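Local structure of tRNA (adenine(58)-N(1))-methyltransferase TrmI (Thermus thermophilus, 2PWY) at residues Gly17-Val22 against Leu70-Arg75; Phe113-Val118 against Val147-Phe152; Glu228-Leu233 against His237-Gln242. The protein catalyses the S-adenosyl-L-methionine-dependent methylation of N1 of adenosine 58 in tRNA, and is required for growth at extreme temperatures. All blocks are in the same frame, centred on the assembly; numbering follows the deposited sequence.

Interaction 1: Gly17-Val22 against Leu70-Arg75; sequences GRAYLV and LLHMKR
A small, largely apolar side-chain contact joins A19 and L21 of strand 19-22 to H72 and M73 at the end of helix 66-72, between the N-terminal sheet and the helix that leads toward the catalytic domain. Both strand residues aim their CB atoms at the helix end. CB of A19 approaches the imidazole of H72 obliquely and is closest to CE1, at 3.4 Å. H72 holds CG anti to its own carbonyl carbon (chi1 -58°), and this swings the ring out from the helix end to the strand. L21 works with one branch: CD2 sits over the backbone where the helix finishes, 3.8 Å from CA of M73. Strand 19-22 is an outer strand of the four-stranded antiparallel sheet of the N-terminal domain, which may take part in tRNA recognition; L11 on the adjoining strand 10-13 packs against A19, L21 and H72. M73, the first residue to leave helical geometry, faces both ways: its backbone meets L21, while its side chain runs toward the cofactor pocket, its nearest atoms about 4 Å from G109 and about 5 Å from the bound S-adenosylhomocysteine. R75, two residues on, turns its guanidinium back to the carbonyl of M73: M73 O lies in the guanidinium plane, gripped by NE (2.8 Å) and NH1 (2.9 Å). Two donors in one plane on a single oxygen fix the rotation of the guanidinium group, and the side chain of R75 also touches S107 of the cofactor site.

Interaction 2: Phe113-Val118 against Val147-Phe152; sequences FLARAV and VENVRF
The class I methyltransferase fold supplies the setting: helix 109-118, which follows the glycine-rich cofactor loop, packs here through A115 and V118 against N149 and V150, where the chain enters strand 150-154, an outermost strand of the central sheet within this chain. The polar link is one hydrogen bond, from ND2 of N149 to O of A115, 3.0 Å long with an N-H...O angle of 150°. The oxygen lies in the amide plane of N149, whereas the donor stands 21° out of the carbonyl plane of A115. N149 places CG between its backbone N and carbonyl carbon (chi1 71°), which turns the amide to the last turn of the helix. There ND2 also bonds to O of G119, just beyond the helix, and OD1 accepts from NE1 of W145. Van der Waals contacts flank the amide. CB of A115 touches OD1 of N149 at 3.7 Å and makes an apolar contact with CG2 of V150 at 3.9 Å. CG2 of V118 comes within 3.8 Å of ND2 of N149. V124, on the neighbouring strand 123-128, packs against both A115 and V118 and completes the hydrophobic setting. On another side of the helix, R116 forms a salt bridge to D93 of the second subunit. The buried amide of N149 is thus engaged at both ends: two carbonyls near the helix C-terminus take its N-H groups and an indole N-H donates to its oxygen, so its flip state is fixed and the negative end of the helix dipole is probably partly offset by the amide donor.

Interaction 3: Glu228-Leu233 against His237-Gln242; sequences EWEVRL and HPRFQQ
Backbone and side-chain hydrogen bonds tie E228-W229-E230 to H237-P238-R239 and Q242 in the antiparallel hairpin of strands 216-232 and 235-243. E230 and H237 form the hydrogen-bonded pair, E230 N to H237 O at 2.8 Å and H237 N to E230 O at 3.0 Å; W229 and P238 make the non-hydrogen-bonded pair beside it. Beyond P238 the second strand is broken, and Q242 bridges the break: its amide meets the backbone of E228 in two bonds, OE1 taking the N-H and NE2 giving to E228 O at 2.8 Å. E228 O also receives R239 N, nearly straight at 176°. A bend at chi2 (-89°) folds the Q242 amide back here, and NE2 reaches R239 O as well; Q242 also pairs with a strand of the third subunit, continuing the sheet. ND1 of H237 gives to P238 O at 2.7 Å, which holds the imidazole.

Aromatic packing centres on W229. CD of P238 stands almost exactly over the middle of its six-membered ring, a CH-pi contact of 3.6 Å. NE1 is hydrogen-bonded to E223 of the second subunit, and the indole packs on W229 of the fourth. Replacing W229 by an alanine would probably strip the proline ring of its aromatic platform and leave E223 of the second subunit without its indole donor.

Charged groups approach across the segments without salt bridges. The R239 guanidinium lays one face over W229 O and CA of E230. OE1 of E230 approaches CE1 of H237 and takes a bond from a water held by F240 N. The Q242 amide thus probably helps bridge the break, while E228, salt-bridged to R220, and W229 spend their polar ends on the second subunit.

The three contacts follow one another along the chain, and interactions 1 and 2 meet directly: CD2 of L70 packs on CE1 of F113 at 3.7 Å, although the centres of the two interactions are about 22 Å apart. Interaction 1 is nearer the cofactor than interaction 2: the side chain of M73 lies about 5 Å from S-adenosylhomocysteine, that of V150 about 11 Å. Interaction 3 lies away from the cofactor site. Its centre is about 22 Å from that of interaction 1, nearest atoms about 8 Å apart without touching, and about 34 Å from that of interaction 2, across the chain's centre. Interactions 2 and 3 nevertheless share the mixed sheet, at its two outermost strands in this chain, and both touch the second subunit.

Interaction 1: Gly17-Val22 against Leu70-Arg75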
ATOM      1  N   GLY A  17      24.751  -4.245  10.757  1.00 21.76           N
ATOM      2  CA  GLY A  17      23.972  -3.147  10.176  1.00 21.45           C
ATOM      3  C   GLY A  17      23.562  -2.041  11.134  1.00 21.06           C
ATOM      4  O   GLY A  17      22.803  -1.141  10.755  1.00 21.82           O
ATOM      5  N   ARG A  18      24.041  -2.104  12.375  1.00 20.52           N
ATOM      6  CA  ARG A  18      23.795  -1.040  13.346  1.00 19.90           C
ATOM      7  C   ARG A  18      24.503   0.245  12.905  1.00 19.74           C
ATOM      8  O   ARG A  18      25.649   0.202  12.458  1.00 19.33           O
ATOM      9  CB  ARG A  18      24.263  -1.458  14.743  1.00 20.81           C
ATOM     10  N   ALA A  19      23.815   1.377  13.029  1.00 19.35           N
ATOM     11  CA  ALA A  19      24.358   2.675  12.606  1.00 18.88           C
ATOM     12  C   ALA A  19      24.643   3.592  13.791  1.00 19.19           C
ATOM     13  O   ALA A  19      23.893   3.613  14.769  1.00 19.53           O
ATOM     14  CB  ALA A  19      23.414   3.357  11.625  1.00 19.24           C
ATOM     15  N   TYR A  20      25.734   4.345  13.690  1.00 18.52           N
ATOM     16  CA  TYR A  20      26.184   5.223  14.763  1.00 18.44           C
ATOM     17  C   TYR A  20      26.631   6.547  14.186  1.00 17.76           C
ATOM     18  O   TYR A  20      27.460   6.585  13.277  1.00 17.30           O
ATOM     19  CB  TYR A  20      27.367   4.608  15.513  1.00 18.77           C
ATOM     20  CG  TYR A  20      27.168   3.180  15.962  1.00 20.11           C
ATOM     21  CD1 TYR A  20      26.741   2.891  17.260  1.00 22.03           C
ATOM     22  CD2 TYR A  20      27.422   2.115  15.096  1.00 20.09           C
ATOM     23  CE1 TYR A  20      26.560   1.573  17.680  1.00 22.31           C
ATOM     24  CE2 TYR A  20      27.246   0.792  15.511  1.00 21.80           C
ATOM     25  CZ  TYR A  20      26.815   0.534  16.801  1.00 21.90           C
ATOM     26  OH  TYR A  20      26.634  -0.774  17.213  1.00 23.13           O
ATOM     27  N   LEU A  21      26.096   7.629  14.738  1.00 17.02           N
ATOM     28  CA  LEU A  21      26.475   8.964  14.326  1.00 16.98           C
ATOM     29  C   LEU A  21      27.619   9.424  15.217  1.00 16.91           C
ATOM     30  O   LEU A  21      27.522   9.395  16.451  1.00 17.42           O
ATOM     31  CB  LEU A  21      25.266   9.903  14.419  1.00 16.92           C
ATOM     32  CG  LEU A  21      25.209  11.212  13.634  1.00 17.35           C
ATOM     33  CD1 LEU A  21      25.358  11.029  12.116  1.00 15.58           C
ATOM     34  CD2 LEU A  21      23.891  11.904  13.946  1.00 16.37           C
ATOM     35  N   VAL A  22      28.716   9.817  14.587  1.00 16.71           N
ATOM     36  CA  VAL A  22      29.930  10.192  15.307  1.00 16.67           C
ATOM     37  C   VAL A  22      30.353  11.588  14.872  1.00 17.11           C
ATOM     38  O   VAL A  22      30.390  11.898  13.680  1.00 17.56           O
ATOM     39  CB  VAL A  22      31.060   9.149  15.083  1.00 16.57           C
ATOM     40  CG1 VAL A  22      32.361   9.585  15.751  1.00 16.58           C
ATOM     41  CG2 VAL A  22      30.621   7.771  15.591  1.00 16.80           C
ATOM     42  N   LEU A  70      18.681  12.656   9.833  1.00 11.86           N
ATOM     43  CA  LEU A  70      17.396  12.795  10.532  1.00 12.43           C
ATOM     44  C   LEU A  70      17.050  11.588  11.385  1.00 13.05           C
ATOM     45  O   LEU A  70      16.507  11.731  12.478  1.00 13.38           O
ATOM     46  CB  LEU A  70      16.234  13.068   9.569  1.00 12.73           C
ATOM     47  CG  LEU A  70      15.796  14.513   9.464  1.00 13.38           C
ATOM     48  CD1 LEU A  70      16.868  15.301   8.712  1.00 15.01           C
ATOM     49  CD2 LEU A  70      14.437  14.628   8.781  1.00 10.69           C
ATOM     50  N   LEU A  71      17.359  10.398  10.875  1.00 13.47           N
ATOM     51  CA  LEU A  71      16.971   9.162  11.537  1.00 14.03           C
ATOM     52  C   LEU A  71      17.823   8.856  12.769  1.00 14.01           C
ATOM     53  O   LEU A  71      17.377   8.122  13.649  1.00 14.91           O
ATOM     54  CB  LEU A  71      17.013   7.997  10.558  1.00 13.84           C
ATOM     55  CG  LEU A  71      16.033   8.047   9.378  1.00 15.11           C
ATOM     56  CD1 LEU A  71      16.362   6.891   8.451  1.00 16.28           C
ATOM     57  CD2 LEU A  71      14.578   7.997   9.861  1.00 15.88           C
ATOM     58  N   HIS A  72      19.026   9.430  12.837  1.00 13.93           N
ATOM     59  CA  HIS A  72      19.986   9.115  13.909  1.00 13.92           C
ATOM     60  C   HIS A  72      20.358  10.292  14.824  1.00 13.52           C
ATOM     61  O   HIS A  72      20.879  10.083  15.927  1.00 13.23           O
ATOM     62  CB  HIS A  72      21.247   8.441  13.325  1.00 14.21           C
ATOM     63  CG  HIS A  72      20.953   7.182  12.568  1.00 15.44           C
ATOM     64  ND1 HIS A  72      20.815   5.957  13.188  1.00 18.44           N
ATOM     65  CD2 HIS A  72      20.731   6.962  11.250  1.00 15.55           C
ATOM     66  CE1 HIS A  72      20.518   5.038  12.286  1.00 17.10           C
ATOM     67  NE2 HIS A  72      20.469   5.619  11.100  1.00 18.12           N
ATOM     68  N   MET A  73      20.073  11.524  14.396  1.00 12.90           N
ATOM     69  CA  MET A  73      20.389  12.699  15.212  1.00 13.11           C
ATOM     70  C   MET A  73      19.611  12.720  16.536  1.00 13.91           C
ATOM     71  O   MET A  73      18.504  12.172  16.633  1.00 13.81           O
ATOM     72  CB  MET A  73      20.134  14.003  14.437  1.00 12.94           C
ATOM     73  CG  MET A  73      18.658  14.299  14.163  1.00 11.66           C
ATOM     74  SD  MET A  73      18.457  15.746  13.122  1.00 12.59           S
ATOM     75  CE  MET A  73      16.697  16.007  13.285  1.00 10.44           C
ATOM     76  N   LYS A  74      20.214  13.347  17.542  1.00 15.12           N
ATOM     77  CA  LYS A  74      19.590  13.583  18.843  1.00 16.86           C
ATOM     78  C   LYS A  74      18.300  14.352  18.603  1.00 16.79           C
ATOM     79  O   LYS A  74      18.227  15.187  17.692  1.00 17.09           O
ATOM     80  CB  LYS A  74      20.544  14.413  19.717  1.00 16.70           C
ATOM     81  CG  LYS A  74      20.102  14.657  21.160  1.00 19.11           C
ATOM     82  CD  LYS A  74      21.168  15.473  21.894  1.00 19.64           C
ATOM     83  CE  LYS A  74      20.755  15.823  23.321  1.00 24.39           C
ATOM     84  NZ  LYS A  74      21.264  14.825  24.299  1.00 27.25           N
ATOM     85  N   ARG A  75      17.276  14.063  19.396  1.00 17.11           N
ATOM     86  CA  ARG A  75      16.028  14.809  19.282  1.00 17.47           C
ATOM     87  C   ARG A  75      15.332  15.005  20.615  1.00 17.88           C
ATOM     88  O   ARG A  75      15.564  14.247  21.560  1.00 18.04           O
ATOM     89  CB  ARG A  75      15.080  14.124  18.289  1.00 17.85           C
ATOM     90  CG  ARG A  75      14.311  12.911  18.823  1.00 17.80           C
ATOM     91  CD  ARG A  75      15.123  11.619  18.768  1.00 19.58           C
ATOM     92  NE  ARG A  75      15.884  11.501  17.519  1.00 19.18           N
ATOM     93  CZ  ARG A  75      15.406  11.006  16.379  1.00 19.87           C
ATOM     94  NH1 ARG A  75      16.197  10.954  15.312  1.00 17.79           N
ATOM     95  NH2 ARG A  75      14.148  10.572  16.299  1.00 18.31           N
TER

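Interaction 2: Phe113-Val118 against Val147-Phe152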
ATOM      1  N   PHE A 113      15.553  19.989   5.346  1.00  7.31           N
ATOM      2  CA  PHE A 113      14.996  19.748   4.009  1.00  7.47           C
ATOM      3  C   PHE A 113      14.599  21.074   3.349  1.00  7.47           C
ATOM      4  O   PHE A 113      14.930  21.342   2.179  1.00  8.08           O
ATOM      5  CB  PHE A 113      13.794  18.799   4.083  1.00  7.25           C
ATOM      6  CG  PHE A 113      14.186  17.348   4.045  1.00  7.52           C
ATOM      7  CD1 PHE A 113      14.631  16.703   5.195  1.00  7.81           C
ATOM      8  CD2 PHE A 113      14.139  16.640   2.839  1.00  9.87           C
ATOM      9  CE1 PHE A 113      15.024  15.340   5.156  1.00  8.13           C
ATOM     10  CE2 PHE A 113      14.523  15.290   2.788  1.00 10.50           C
ATOM     11  CZ  PHE A 113      14.966  14.645   3.941  1.00  8.48           C
ATOM     12  N   LEU A 114      13.913  21.918   4.113  1.00  7.70           N
ATOM     13  CA  LEU A 114      13.496  23.244   3.627  1.00  7.91           C
ATOM     14  C   LEU A 114      14.699  24.123   3.235  1.00  8.41           C
ATOM     15  O   LEU A 114      14.690  24.809   2.198  1.00  7.94           O
ATOM     16  CB  LEU A 114      12.634  23.952   4.690  1.00  8.01           C
ATOM     17  CG  LEU A 114      11.302  23.286   5.098  1.00  6.92           C
ATOM     18  CD1 LEU A 114      10.662  24.103   6.231  1.00 10.34           C
ATOM     19  CD2 LEU A 114      10.348  23.111   3.920  1.00  9.93           C
ATOM     20  N   ALA A 115      15.740  24.077   4.062  1.00  8.51           N
ATOM     21  CA  ALA A 115      16.943  24.892   3.862  1.00  9.63           C
ATOM     22  C   ALA A 115      17.716  24.491   2.599  1.00  9.45           C
ATOM     23  O   ALA A 115      18.197  25.350   1.879  1.00  9.58           O
ATOM     24  CB  ALA A 115      17.838  24.825   5.109  1.00  9.44           C
ATOM     25  N   ARG A 116      17.819  23.189   2.325  1.00  9.32           N
ATOM     26  CA  ARG A 116      18.388  22.723   1.051  1.00 10.27           C
ATOM     27  C   ARG A 116      17.601  23.223  -0.132  1.00 10.66           C
ATOM     28  O   ARG A 116      18.192  23.633  -1.142  1.00 10.59           O
ATOM     29  CB  ARG A 116      18.394  21.207   0.970  1.00 10.45           C
ATOM     30  CG  ARG A 116      19.516  20.542   1.726  1.00 11.65           C
ATOM     31  CD  ARG A 116      19.521  19.073   1.373  1.00 12.19           C
ATOM     32  NE  ARG A 116      20.718  18.438   1.888  1.00 13.13           N
ATOM     33  CZ  ARG A 116      21.031  17.161   1.708  1.00 12.36           C
ATOM     34  NH1 ARG A 116      20.222  16.360   1.024  1.00 12.92           N
ATOM     35  NH2 ARG A 116      22.165  16.696   2.228  1.00 12.52           N
ATOM     36  N   ALA A 117      16.269  23.144  -0.030  1.00  9.74           N
ATOM     37  CA  ALA A 117      15.391  23.489  -1.141  1.00 10.66           C
ATOM     38  C   ALA A 117      15.467  24.956  -1.547  1.00 10.76           C
ATOM     39  O   ALA A 117      15.463  25.266  -2.730  1.00 11.24           O
ATOM     40  CB  ALA A 117      13.950  23.091  -0.839  1.00 10.51           C
ATOM     41  N   VAL A 118      15.571  25.858  -0.580  1.00 10.50           N
ATOM     42  CA  VAL A 118      15.540  27.288  -0.922  1.00 10.50           C
ATOM     43  C   VAL A 118      16.942  27.850  -1.123  1.00 11.14           C
ATOM     44  O   VAL A 118      17.116  28.890  -1.756  1.00 11.07           O
ATOM     45  CB  VAL A 118      14.726  28.125   0.103  1.00 10.79           C
ATOM     46  CG1 VAL A 118      13.302  27.569   0.246  1.00 10.33           C
ATOM     47  CG2 VAL A 118      15.409  28.173   1.457  1.00 10.66           C
ATOM     48  N   VAL A 147      25.163  26.839   5.905  1.00 16.26           N
ATOM     49  CA  VAL A 147      24.610  27.971   5.158  1.00 15.77           C
ATOM     50  C   VAL A 147      23.652  28.757   6.052  1.00 15.79           C
ATOM     51  O   VAL A 147      22.753  28.177   6.663  1.00 15.00           O
ATOM     52  CB  VAL A 147      23.905  27.498   3.852  1.00 16.32           C
ATOM     53  CG1 VAL A 147      23.226  28.655   3.141  1.00 15.91           C
ATOM     54  CG2 VAL A 147      24.897  26.792   2.917  1.00 16.71           C
ATOM     55  N   GLU A 148      23.855  30.076   6.124  1.00 15.35           N
ATOM     56  CA  GLU A 148      23.092  30.941   7.031  1.00 15.76           C
ATOM     57  C   GLU A 148      21.796  31.426   6.374  1.00 14.30           C
ATOM     58  O   GLU A 148      21.569  32.625   6.198  1.00 13.99           O
ATOM     59  CB  GLU A 148      23.971  32.100   7.536  1.00 15.94           C
ATOM     60  CG  GLU A 148      25.079  31.622   8.493  1.00 18.98           C
ATOM     61  CD  GLU A 148      26.175  32.654   8.752  1.00 19.79           C
ATOM     62  OE1 GLU A 148      26.171  33.741   8.127  1.00 25.19           O
ATOM     63  OE2 GLU A 148      27.061  32.363   9.584  1.00 26.21           O
ATOM     64  N   ASN A 149      20.947  30.469   6.014  1.00 12.65           N
ATOM     65  CA  ASN A 149      19.687  30.790   5.357  1.00 11.95           C
ATOM     66  C   ASN A 149      18.493  30.386   6.205  1.00 12.01           C
ATOM     67  O   ASN A 149      17.387  30.321   5.702  1.00 11.85           O
ATOM     68  CB  ASN A 149      19.606  30.154   3.955  1.00 11.43           C
ATOM     69  CG  ASN A 149      19.440  28.641   4.003  1.00 11.65           C
ATOM     70  OD1 ASN A 149      19.757  27.998   5.012  1.00  8.78           O
ATOM     71  ND2 ASN A 149      18.937  28.064   2.911  1.00 11.21           N
ATOM     72  N   VAL A 150      18.719  30.117   7.493  1.00 11.98           N
ATOM     73  CA  VAL A 150      17.624  29.863   8.427  1.00 11.92           C
ATOM     74  C   VAL A 150      17.583  30.948   9.493  1.00 12.58           C
ATOM     75  O   VAL A 150      18.586  31.182  10.179  1.00 13.09           O
ATOM     76  CB  VAL A 150      17.760  28.484   9.138  1.00 12.16           C
ATOM     77  CG1 VAL A 150      16.534  28.221   9.992  1.00 10.88           C
ATOM     78  CG2 VAL A 150      17.947  27.354   8.119  1.00 12.17           C
ATOM     79  N   ARG A 151      16.430  31.599   9.633  1.00 12.64           N
ATOM     80  CA  ARG A 151      16.205  32.539  10.742  1.00 14.25           C
ATOM     81  C   ARG A 151      15.290  31.868  11.758  1.00 13.18           C
ATOM     82  O   ARG A 151      14.123  31.601  11.460  1.00 13.28           O
ATOM     83  CB  ARG A 151      15.627  33.865  10.240  1.00 13.98           C
ATOM     84  CG  ARG A 151      15.634  34.978  11.301  1.00 17.32           C
ATOM     85  CD  ARG A 151      15.178  36.352  10.777  1.00 18.17           C
ATOM     86  NE  ARG A 151      16.003  36.860   9.676  1.00 25.85           N
ATOM     87  CZ  ARG A 151      15.529  37.340   8.526  1.00 28.78           C
ATOM     88  NH1 ARG A 151      14.223  37.412   8.307  1.00 30.60           N
ATOM     89  NH2 ARG A 151      16.371  37.771   7.592  1.00 31.16           N
ATOM     90  N   PHE A 152      15.837  31.564  12.937  1.00 12.80           N
ATOM     91  CA  PHE A 152      15.086  30.886  13.991  1.00 12.04           C
ATOM     92  C   PHE A 152      14.420  31.920  14.878  1.00 12.57           C
ATOM     93  O   PHE A 152      15.015  32.962  15.170  1.00 12.87           O
ATOM     94  CB  PHE A 152      16.011  30.032  14.873  1.00 12.05           C
ATOM     95  CG  PHE A 152      16.682  28.887  14.157  1.00 11.78           C
ATOM     96  CD1 PHE A 152      16.006  27.681  13.953  1.00 11.07           C
ATOM     97  CD2 PHE A 152      18.017  28.985  13.749  1.00 10.95           C
ATOM     98  CE1 PHE A 152      16.638  26.592  13.312  1.00 10.52           C
ATOM     99  CE2 PHE A 152      18.655  27.909  13.109  1.00 11.22           C
ATOM    100  CZ  PHE A 152      17.967  26.710  12.893  1.00 11.43           C
TER

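Interaction 3: Glu228-Leu233 against His237-Gln242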
ATOM      1  N   GLU A 228       9.909  -0.487   1.270  1.00 10.32           N
ATOM      2  CA  GLU A 228      11.261  -1.041   1.146  1.00 10.09           C
ATOM      3  C   GLU A 228      11.252  -2.526   0.808  1.00  9.64           C
ATOM      4  O   GLU A 228      10.418  -3.284   1.318  1.00  9.94           O
ATOM      5  CB  GLU A 228      12.036  -0.824   2.446  1.00  9.85           C
ATOM      6  CG  GLU A 228      12.049   0.632   2.925  1.00 10.95           C
ATOM      7  CD  GLU A 228      13.083   1.493   2.227  1.00 13.92           C
ATOM      8  OE1 GLU A 228      13.974   0.950   1.540  1.00 13.61           O
ATOM      9  OE2 GLU A 228      13.004   2.735   2.383  1.00 15.64           O
ATOM     10  N   TRP A 229      12.178  -2.923  -0.060  1.00  9.22           N
ATOM     11  CA  TRP A 229      12.419  -4.323  -0.359  1.00  9.04           C
ATOM     12  C   TRP A 229      13.703  -4.808   0.287  1.00  9.59           C
ATOM     13  O   TRP A 229      14.666  -4.031   0.470  1.00  9.82           O
ATOM     14  CB  TRP A 229      12.505  -4.550  -1.879  1.00  9.09           C
ATOM     15  CG  TRP A 229      11.194  -4.533  -2.602  1.00  9.20           C
ATOM     16  CD1 TRP A 229      10.271  -3.514  -2.642  1.00  9.72           C
ATOM     17  CD2 TRP A 229      10.669  -5.583  -3.417  1.00  9.18           C
ATOM     18  NE1 TRP A 229       9.207  -3.877  -3.444  1.00 10.52           N
ATOM     19  CE2 TRP A 229       9.424  -5.140  -3.927  1.00 10.04           C
ATOM     20  CE3 TRP A 229      11.140  -6.853  -3.782  1.00  9.84           C
ATOM     21  CZ2 TRP A 229       8.630  -5.941  -4.770  1.00  9.76           C
ATOM     22  CZ3 TRP A 229      10.346  -7.650  -4.613  1.00 10.15           C
ATOM     23  CH2 TRP A 229       9.108  -7.186  -5.094  1.00  8.68           C
ATOM     24  N   GLU A 230      13.709  -6.096   0.628  1.00  9.34           N
ATOM     25  CA  GLU A 230      14.926  -6.791   1.016  1.00 11.06           C
ATOM     26  C   GLU A 230      15.379  -7.594  -0.186  1.00 11.11           C
ATOM     27  O   GLU A 230      14.657  -8.473  -0.665  1.00 10.84           O
ATOM     28  CB  GLU A 230      14.670  -7.739   2.179  1.00 11.24           C
ATOM     29  CG  GLU A 230      15.905  -8.580   2.519  1.00 15.32           C
ATOM     30  CD  GLU A 230      15.709  -9.501   3.705  1.00 22.32           C
ATOM     31  OE1 GLU A 230      14.621  -9.449   4.333  1.00 26.93           O
ATOM     32  OE2 GLU A 230      16.652 -10.274   4.012  1.00 25.71           O
ATOM     33  N   VAL A 231      16.568  -7.282  -0.695  1.00 11.65           N
ATOM     34  CA  VAL A 231      17.095  -7.991  -1.846  1.00 12.04           C
ATOM     35  C   VAL A 231      18.512  -8.443  -1.531  1.00 12.84           C
ATOM     36  O   VAL A 231      19.416  -7.621  -1.379  1.00 12.48           O
ATOM     37  CB  VAL A 231      17.070  -7.126  -3.129  1.00 11.99           C
ATOM     38  CG1 VAL A 231      17.657  -7.897  -4.321  1.00 13.14           C
ATOM     39  CG2 VAL A 231      15.646  -6.671  -3.442  1.00 11.87           C
ATOM     40  N   ARG A 232      18.672  -9.753  -1.400  1.00 13.13           N
ATOM     41  CA  ARG A 232      19.978 -10.397  -1.250  1.00 14.30           C
ATOM     42  C   ARG A 232      19.877 -11.694  -2.042  1.00 14.42           C
ATOM     43  O   ARG A 232      19.528 -12.731  -1.491  1.00 14.69           O
ATOM     44  CB  ARG A 232      20.289 -10.671   0.226  1.00 14.45           C
ATOM     45  N   LEU A 233      20.165 -11.613  -3.340  1.00 15.20           N
ATOM     46  CA  LEU A 233      19.808 -12.674  -4.285  1.00 15.89           C
ATOM     47  C   LEU A 233      20.270 -14.042  -3.791  1.00 16.06           C
ATOM     48  O   LEU A 233      21.430 -14.184  -3.372  1.00 16.49           O
ATOM     49  CB  LEU A 233      20.362 -12.382  -5.684  1.00 15.95           C
ATOM     50  CG  LEU A 233      19.843 -11.129  -6.402  1.00 17.30           C
ATOM     51  CD1 LEU A 233      20.526 -10.936  -7.756  1.00 19.07           C
ATOM     52  CD2 LEU A 233      18.327 -11.191  -6.562  1.00 17.16           C
ATOM     53  N   HIS A 237      12.060  -9.649  -1.719  1.00 10.83           N
ATOM     54  CA  HIS A 237      10.663  -9.431  -1.346  1.00 10.94           C
ATOM     55  C   HIS A 237      10.520  -8.102  -0.626  1.00 10.99           C
ATOM     56  O   HIS A 237      11.488  -7.610  -0.041  1.00 11.00           O
ATOM     57  CB  HIS A 237      10.161 -10.556  -0.426  1.00 10.22           C
ATOM     58  CG  HIS A 237      10.997 -10.755   0.802  1.00 11.68           C
ATOM     59  ND1 HIS A 237      10.859  -9.973   1.930  1.00 11.72           N
ATOM     60  CD2 HIS A 237      11.973 -11.652   1.083  1.00 12.13           C
ATOM     61  CE1 HIS A 237      11.726 -10.367   2.847  1.00 13.75           C
ATOM     62  NE2 HIS A 237      12.404 -11.395   2.366  1.00 13.78           N
ATOM     63  N   PRO A 238       9.317  -7.506  -0.667  1.00 11.24           N
ATOM     64  CA  PRO A 238       9.089  -6.354   0.198  1.00 11.87           C
ATOM     65  C   PRO A 238       9.428  -6.725   1.641  1.00 12.64           C
ATOM     66  O   PRO A 238       9.162  -7.861   2.055  1.00 12.29           O
ATOM     67  CB  PRO A 238       7.592  -6.093   0.031  1.00 11.80           C
ATOM     68  CG  PRO A 238       7.291  -6.584  -1.338  1.00 12.27           C
ATOM     69  CD  PRO A 238       8.134  -7.817  -1.492  1.00 11.02           C
ATOM     70  N   ARG A 239      10.032  -5.805   2.390  1.00 13.73           N
ATOM     71  CA  ARG A 239      10.435  -6.105   3.766  1.00 15.64           C
ATOM     72  C   ARG A 239       9.237  -6.592   4.591  1.00 16.61           C
ATOM     73  O   ARG A 239       8.122  -6.067   4.461  1.00 16.31           O
ATOM     74  CB  ARG A 239      11.117  -4.906   4.433  1.00 15.93           C
ATOM     75  CG  ARG A 239      12.474  -4.592   3.847  1.00 18.37           C
ATOM     76  CD  ARG A 239      13.360  -3.793   4.811  1.00 23.68           C
ATOM     77  NE  ARG A 239      14.603  -3.395   4.142  1.00 26.54           N
ATOM     78  CZ  ARG A 239      15.665  -4.186   3.998  1.00 28.09           C
ATOM     79  NH1 ARG A 239      15.658  -5.416   4.498  1.00 29.34           N
ATOM     80  NH2 ARG A 239      16.744  -3.746   3.357  1.00 28.06           N
ATOM     81  N   PHE A 240       9.472  -7.615   5.409  1.00 17.83           N
ATOM     82  CA  PHE A 240       8.407  -8.237   6.192  1.00 19.28           C
ATOM     83  C   PHE A 240       7.777  -7.241   7.162  1.00 20.53           C
ATOM     84  O   PHE A 240       6.555  -7.264   7.382  1.00 21.12           O
ATOM     85  CB  PHE A 240       8.928  -9.482   6.935  1.00 19.38           C
ATOM     86  CG  PHE A 240       9.313 -10.627   6.023  1.00 19.44           C
ATOM     87  CD1 PHE A 240       8.460 -11.048   4.999  1.00 18.36           C
ATOM     88  CD2 PHE A 240      10.518 -11.303   6.208  1.00 19.24           C
ATOM     89  CE1 PHE A 240       8.811 -12.108   4.162  1.00 19.81           C
ATOM     90  CE2 PHE A 240      10.878 -12.367   5.383  1.00 20.05           C
ATOM     91  CZ  PHE A 240      10.017 -12.774   4.358  1.00 19.62           C
ATOM     92  N   GLN A 241       8.616  -6.368   7.716  1.00 21.41           N
ATOM     93  CA  GLN A 241       8.180  -5.297   8.606  1.00 23.05           C
ATOM     94  C   GLN A 241       8.472  -3.926   7.985  1.00 23.77           C
ATOM     95  O   GLN A 241       9.621  -3.626   7.651  1.00 24.62           O
ATOM     96  CB  GLN A 241       8.880  -5.430   9.968  1.00 23.34           C
ATOM     97  N   GLN A 242       7.426  -3.109   7.838  1.00 24.41           N
ATOM     98  CA  GLN A 242       7.539  -1.754   7.277  1.00 24.99           C
ATOM     99  C   GLN A 242       7.066  -0.717   8.286  1.00 24.80           C
ATOM    100  O   GLN A 242       6.238  -1.020   9.155  1.00 25.26           O
ATOM    101  CB  GLN A 242       6.651  -1.584   6.036  1.00 25.05           C
ATOM    102  CG  GLN A 242       6.841  -2.600   4.922  1.00 25.78           C
ATOM    103  CD  GLN A 242       7.905  -2.217   3.909  1.00 25.37           C
ATOM    104  OE1 GLN A 242       8.318  -1.049   3.795  1.00 22.97           O
ATOM    105  NE2 GLN A 242       8.346  -3.209   3.149  1.00 25.00           N
TER
HETATM  106  O   HOH W   1      12.413  -8.298   5.632  1.00 23.99           O